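Local coordinates for protein glucose-1-phosphate uridylyltransferase (Sphingomonas elodea, PDB 2UX8) that probably catalyses the transfer of a uridylyl group from UTP to glucose 1-phosphate, giving UDP-glucose and diphosphate, and is seen here with glucose 1-phosphate bound, at residues K152-A157 with H253-Q258; G162-C167 with Y216-E221. All blocks are in the same frame, centred on the assembly; numbering follows the deposited sequence.

Both contacts belong to one mixed sheet and the helix that packs on it. Contact 2 pairs strand 164-170 with strand 215-218 inside that sheet. Contact 1 sets helix 150-161 against strand 252-256, which runs parallel to strand 164-170 on its other edge. Strand 164-170 lies between strands 215-218 and 252-256 in the sheet, and Leu165 touches both Met154 and Val255. Probable backbone hydrogen bonds from Val255 N to Ile166 O and from His253 N to Asn164 O join the two. Contact 2 is buried, held by backbone bonds, and carries a sugar-phosphate pocket residue. Contact 1 is partly buried, with apolar packing at Met154 and a polar side chain near the surface.

Contact 1 (K152-A157 with H253-Q258); sequences KQMVDA and HGVTFQ
The Gln153 amide overlaps the CD1-CE1 side of the Phe257 ring, and the two side chains cross at about a right angle. CG stands beside the backbone N (chi1 -60°), and the chain runs extended beyond it. The amide carbon CD of Gln153 lies 3.6 Å from Phe257 CD1. Amide and ring planes are 31° apart, and the amide approaches the ring obliquely. The same amide lies against CB and CG of Gln258, with Gln153 CD 3.6 Å from Gln258 CG. Gln258 is exposed and poorly ordered, so this end of the contact is less certain. The segments are part of the GT-A type nucleotidyltransferase domain, where helix 150-161 packs against the central sheet. The next residue, Met154, is buried and meets Val255. Met154 CG is 4.0 Å from Val255 CB and 4.1 Å from each of the two valine methyls, CG1 and CG2. The methionine thus meets the branch point with both arms about equally near. Val255 points its side chain toward the helix and also touches Leu191 of the adjoining strand 191-198. The side chain of Met154 comes within about 6 Å, between nearest atoms, of that of Tyr216, a glucose 1-phosphate binding residue.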
loop_
_atom_site.group_PDB
_atom_site.type_symbol
_atom_site.label_atom_id
_atom_site.label_comp_id
_atom_site.label_asym_id
_atom_site.label_seq_id
_atom_site.Cartn_x
_atom_site.Cartn_y
_atom_site.Cartn_z
ATOM N N LYS C 152 25.465 -21.010 4.538
ATOM C CA LYS C 152 26.450 -21.268 5.579
ATOM C C LYS C 152 27.494 -22.257 5.062
ATOM O O LYS C 152 28.686 -22.050 5.249
ATOM C CB LYS C 152 25.788 -21.821 6.844
ATOM C CG LYS C 152 26.785 -22.107 7.965
ATOM C CD LYS C 152 27.544 -20.838 8.347
ATOM C CE LYS C 152 28.848 -21.127 9.082
ATOM N NZ LYS C 152 28.645 -21.887 10.335
ATOM N N GLN C 153 27.052 -23.325 4.405
ATOM C CA GLN C 153 27.988 -24.297 3.856
ATOM C C GLN C 153 28.916 -23.587 2.885
ATOM O O GLN C 153 30.120 -23.842 2.854
ATOM C CB GLN C 153 27.244 -25.411 3.123
ATOM C CG GLN C 153 26.283 -26.176 4.013
ATOM C CD GLN C 153 25.659 -27.377 3.333
ATOM O OE1 GLN C 153 24.686 -27.939 3.825
ATOM N NE2 GLN C 153 26.219 -27.782 2.204
ATOM N N MET C 154 28.353 -22.674 2.106
ATOM C CA MET C 154 29.124 -21.928 1.124
ATOM C C MET C 154 30.126 -20.974 1.736
ATOM O O MET C 154 31.262 -20.861 1.255
ATOM C CB MET C 154 28.194 -21.157 0.196
ATOM C CG MET C 154 27.672 -21.999 -0.945
ATOM S SD MET C 154 26.606 -21.088 -2.042
ATOM C CE MET C 154 27.771 -20.190 -3.010
ATOM N N VAL C 155 29.712 -20.282 2.791
ATOM C CA VAL C 155 30.602 -19.337 3.454
ATOM C C VAL C 155 31.754 -20.118 4.108
ATOM O O VAL C 155 32.890 -19.642 4.177
ATOM C CB VAL C 155 29.836 -18.487 4.507
ATOM C CG1 VAL C 155 29.407 -19.345 5.655
ATOM C CG2 VAL C 155 30.703 -17.364 5.000
ATOM N N ASP C 156 31.454 -21.325 4.570
ATOM C CA ASP C 156 32.458 -22.186 5.183
ATOM C C ASP C 156 33.584 -22.439 4.191
ATOM O O ASP C 156 34.762 -22.410 4.548
ATOM C CB ASP C 156 31.832 -23.521 5.596
ATOM C CG ASP C 156 31.132 -23.445 6.940
ATOM O OD1 ASP C 156 30.324 -24.347 7.261
ATOM O OD2 ASP C 156 31.395 -22.484 7.693
ATOM N N ALA C 157 33.211 -22.701 2.943
ATOM C CA ALA C 157 34.187 -22.940 1.890
ATOM C C ALA C 157 34.829 -21.636 1.463
ATOM O O ALA C 157 35.948 -21.629 0.974
ATOM C CB ALA C 157 33.526 -23.591 0.688
ATOM N N HIS C 253 34.833 -21.350 -7.613
ATOM C CA HIS C 253 34.417 -22.720 -7.369
ATOM C C HIS C 253 32.919 -22.934 -7.285
ATOM O O HIS C 253 32.154 -22.026 -6.949
ATOM C CB HIS C 253 35.039 -23.209 -6.070
ATOM C CG HIS C 253 36.520 -23.040 -6.017
ATOM N ND1 HIS C 253 37.386 -23.860 -6.703
ATOM C CD2 HIS C 253 37.288 -22.123 -5.385
ATOM C CE1 HIS C 253 38.626 -23.457 -6.494
ATOM N NE2 HIS C 253 38.593 -22.404 -5.699
ATOM N N GLY C 254 32.519 -24.163 -7.591
ATOM C CA GLY C 254 31.127 -24.540 -7.513
ATOM C C GLY C 254 31.014 -25.324 -6.225
ATOM O O GLY C 254 31.897 -26.116 -5.906
ATOM N N VAL C 255 29.946 -25.093 -5.472
ATOM C CA VAL C 255 29.738 -25.796 -4.220
ATOM C C VAL C 255 28.509 -26.691 -4.313
ATOM O O VAL C 255 27.453 -26.257 -4.765
ATOM C CB VAL C 255 29.539 -24.808 -3.066
ATOM C CG1 VAL C 255 29.430 -25.559 -1.763
ATOM C CG2 VAL C 255 30.694 -23.818 -3.025
ATOM N N THR C 256 28.647 -27.948 -3.908
ATOM C CA THR C 256 27.510 -28.847 -3.941
ATOM C C THR C 256 26.900 -28.843 -2.543
ATOM O O THR C 256 27.597 -28.977 -1.537
ATOM C CB THR C 256 27.915 -30.268 -4.380
ATOM O OG1 THR C 256 28.996 -30.729 -3.572
ATOM C CG2 THR C 256 28.353 -30.263 -5.834
ATOM N N PHE C 257 25.590 -28.658 -2.506
ATOM C CA PHE C 257 24.838 -28.566 -1.271
ATOM C C PHE C 257 24.555 -29.889 -0.571
ATOM O O PHE C 257 24.106 -30.848 -1.190
ATOM C CB PHE C 257 23.525 -27.828 -1.566
ATOM C CG PHE C 257 22.631 -27.670 -0.377
ATOM C CD1 PHE C 257 23.120 -27.134 0.815
ATOM C CD2 PHE C 257 21.289 -28.022 -0.460
ATOM C CE1 PHE C 257 22.278 -26.947 1.913
ATOM C CE2 PHE C 257 20.434 -27.845 0.620
ATOM C CZ PHE C 257 20.925 -27.303 1.816
ATOM N N GLN C 258 24.820 -29.917 0.733
ATOM C CA GLN C 258 24.579 -31.093 1.558
ATOM C C GLN C 258 23.128 -31.006 2.012
ATOM O O GLN C 258 22.831 -30.637 3.154
ATOM C CB GLN C 258 25.489 -31.062 2.774
ATOM C CG GLN C 258 26.893 -30.658 2.438
ATOM C CD GLN C 258 27.755 -31.829 2.068
ATOM O OE1 GLN C 258 28.612 -32.235 2.846
ATOM N NE2 GLN C 258 27.536 -32.389 0.881
#

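Contact 2 (G162-C167 with Y216-E221)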
loop_
_atom_site.group_PDB
_atom_site.type_symbol
_atom_site.label_atom_id
_atom_site.label_comp_id
_atom_site.label_asym_id
_atom_site.label_seq_id
_atom_site.Cartn_x
_atom_site.Cartn_y
_atom_site.Cartn_z
ATOM N N GLY C 162 38.226 -18.390 -0.638
ATOM C CA GLY C 162 37.949 -17.025 -1.064
ATOM C C GLY C 162 37.447 -16.933 -2.484
ATOM O O GLY C 162 36.947 -17.919 -3.018
ATOM N N GLY C 163 37.573 -15.761 -3.101
ATOM C CA GLY C 163 37.119 -15.601 -4.476
ATOM C C GLY C 163 35.609 -15.659 -4.667
ATOM O O GLY C 163 34.857 -15.162 -3.837
ATOM N N ASN C 164 35.169 -16.277 -5.761
ATOM C CA ASN C 164 33.750 -16.384 -6.064
ATOM C C ASN C 164 33.253 -17.820 -5.967
ATOM O O ASN C 164 33.948 -18.755 -6.357
ATOM C CB ASN C 164 33.479 -15.836 -7.468
ATOM C CG ASN C 164 34.187 -14.515 -7.725
ATOM O OD1 ASN C 164 35.316 -14.490 -8.222
ATOM N ND2 ASN C 164 33.535 -13.412 -7.373
ATOM N N LEU C 165 32.049 -17.991 -5.434
ATOM C CA LEU C 165 31.462 -19.311 -5.295
ATOM C C LEU C 165 30.002 -19.298 -5.720
ATOM O O LEU C 165 29.316 -18.274 -5.632
ATOM C CB LEU C 165 31.549 -19.802 -3.847
ATOM C CG LEU C 165 32.903 -20.031 -3.172
ATOM C CD1 LEU C 165 33.361 -18.748 -2.521
ATOM C CD2 LEU C 165 32.774 -21.106 -2.104
ATOM N N ILE C 166 29.533 -20.450 -6.183
ATOM C CA ILE C 166 28.153 -20.611 -6.605
ATOM C C ILE C 166 27.723 -22.024 -6.268
ATOM O O ILE C 166 28.544 -22.929 -6.214
ATOM C CB ILE C 166 27.992 -20.397 -8.122
ATOM C CG1 ILE C 166 29.008 -21.258 -8.871
ATOM C CG2 ILE C 166 28.161 -18.921 -8.466
ATOM C CD1 ILE C 166 28.845 -21.242 -10.371
ATOM N N CYS C 167 26.436 -22.213 -6.027
ATOM C CA CYS C 167 25.931 -23.538 -5.720
ATOM C C CYS C 167 25.800 -24.300 -7.035
ATOM O O CYS C 167 25.260 -23.784 -8.016
ATOM C CB CYS C 167 24.575 -23.446 -5.035
ATOM S SG CYS C 167 23.998 -25.023 -4.437
ATOM N N TYR C 216 24.880 -17.392 -4.542
ATOM C CA TYR C 216 26.173 -16.853 -4.960
ATOM C C TYR C 216 26.906 -16.067 -3.876
ATOM O O TYR C 216 26.304 -15.510 -2.953
ATOM C CB TYR C 216 26.028 -15.883 -6.143
ATOM C CG TYR C 216 25.164 -16.308 -7.316
ATOM C CD1 TYR C 216 23.790 -16.521 -7.169
ATOM C CD2 TYR C 216 25.706 -16.407 -8.597
ATOM C CE1 TYR C 216 22.986 -16.817 -8.270
ATOM C CE2 TYR C 216 24.909 -16.703 -9.698
ATOM C CZ TYR C 216 23.556 -16.903 -9.529
ATOM O OH TYR C 216 22.783 -17.173 -10.630
ATOM N N ILE C 217 28.227 -16.024 -4.018
ATOM C CA ILE C 217 29.104 -15.244 -3.157
ATOM C C ILE C 217 30.051 -14.643 -4.173
ATOM O O ILE C 217 30.865 -15.347 -4.756
ATOM C CB ILE C 217 29.904 -16.093 -2.192
ATOM C CG1 ILE C 217 28.990 -16.609 -1.089
ATOM C CG2 ILE C 217 31.042 -15.262 -1.608
ATOM C CD1 ILE C 217 29.711 -17.303 0.049
ATOM N N LEU C 218 29.936 -13.345 -4.400
ATOM C CA LEU C 218 30.753 -12.684 -5.402
ATOM C C LEU C 218 31.659 -11.582 -4.891
ATOM O O LEU C 218 31.397 -10.967 -3.865
ATOM C CB LEU C 218 29.839 -12.115 -6.477
ATOM C CG LEU C 218 28.992 -13.207 -7.099
ATOM C CD1 LEU C 218 27.822 -12.579 -7.788
ATOM C CD2 LEU C 218 29.841 -14.053 -8.063
ATOM N N GLN C 219 32.729 -11.332 -5.635
ATOM C CA GLN C 219 33.676 -10.286 -5.281
ATOM C C GLN C 219 33.233 -8.995 -5.939
ATOM O O GLN C 219 32.639 -9.005 -7.021
ATOM C CB GLN C 219 35.089 -10.666 -5.733
ATOM C CG GLN C 219 35.635 -11.872 -4.993
ATOM C CD GLN C 219 35.711 -11.631 -3.501
ATOM O OE1 GLN C 219 35.344 -12.484 -2.699
ATOM N NE2 GLN C 219 36.193 -10.464 -3.121
ATOM N N PRO C 220 33.522 -7.863 -5.291
ATOM C CA PRO C 220 33.155 -6.537 -5.790
ATOM C C PRO C 220 33.516 -6.244 -7.245
ATOM O O PRO C 220 32.888 -5.392 -7.877
ATOM C CB PRO C 220 33.834 -5.590 -4.795
ATOM C CG PRO C 220 34.989 -6.398 -4.276
ATOM C CD PRO C 220 34.362 -7.752 -4.088
ATOM N N GLU C 221 34.504 -6.953 -7.789
ATOM C CA GLU C 221 34.892 -6.714 -9.174
ATOM C C GLU C 221 33.742 -7.078 -10.105
ATOM O O GLU C 221 33.646 -6.563 -11.220
ATOM C CB GLU C 221 36.138 -7.522 -9.560
ATOM C CG GLU C 221 36.840 -8.272 -8.427
ATOM C CD GLU C 221 37.399 -7.366 -7.327
ATOM O OE1 GLU C 221 37.798 -6.217 -7.632
ATOM O OE2 GLU C 221 37.460 -7.818 -6.158
#
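This is an antiparallel strand pairing within the main mixed sheet, between strands 164-170 and 215-218. Leu165 and Ile217 form its hydrogen-bonded pair. Leu165 N donates to Ile217 O at 3.0 Å, nearly straight at 165° and in the carbonyl plane. Ile217 N returns a bond to Leu165 O, also at 3.0 Å, with the donor tilted 24° from the carbonyl plane. Two CA-H...O contacts add to the pairing: Asn164 CA lies 3.3 Å from Ile217 O, and Tyr216 CA lies 3.5 Å from Leu165 O. Each of these carbonyl oxygens therefore takes one N-H and one CA-H. The sheet is that of a GT-A type nucleotidyltransferase domain, and its two faces differ here. Leu165 and Ile217 share the face toward helix 150-161, where Leu165 meets Met154, Ala157 and Tyr158. Their own contact is loose, with Leu165 CD1 4.3 Å from Ile217 CG2. Ile166 and Tyr216 share the other face as a non-hydrogen-bonded pair. Ile166 CG2 approaches the tyrosine ring obliquely, 3.5 Å from Tyr216 CD2, with CG and CE2 next. Ile166 CG1 sits between the backbone N and the carbonyl carbon, which leaves CG2 to meet the ring. Tyr216 also touches the bound glucose 1-phosphate, so Ile166 is a second-shell neighbour of the pocket. Ile166 also packs on Val212, another glucose 1-phosphate binding residue. At the end of the pairing, the Asn164 side chain lies over Leu218 and Gln219, its amide plane 66° from that of Gln219. Gln219 CG and CD lie over Gly163 O.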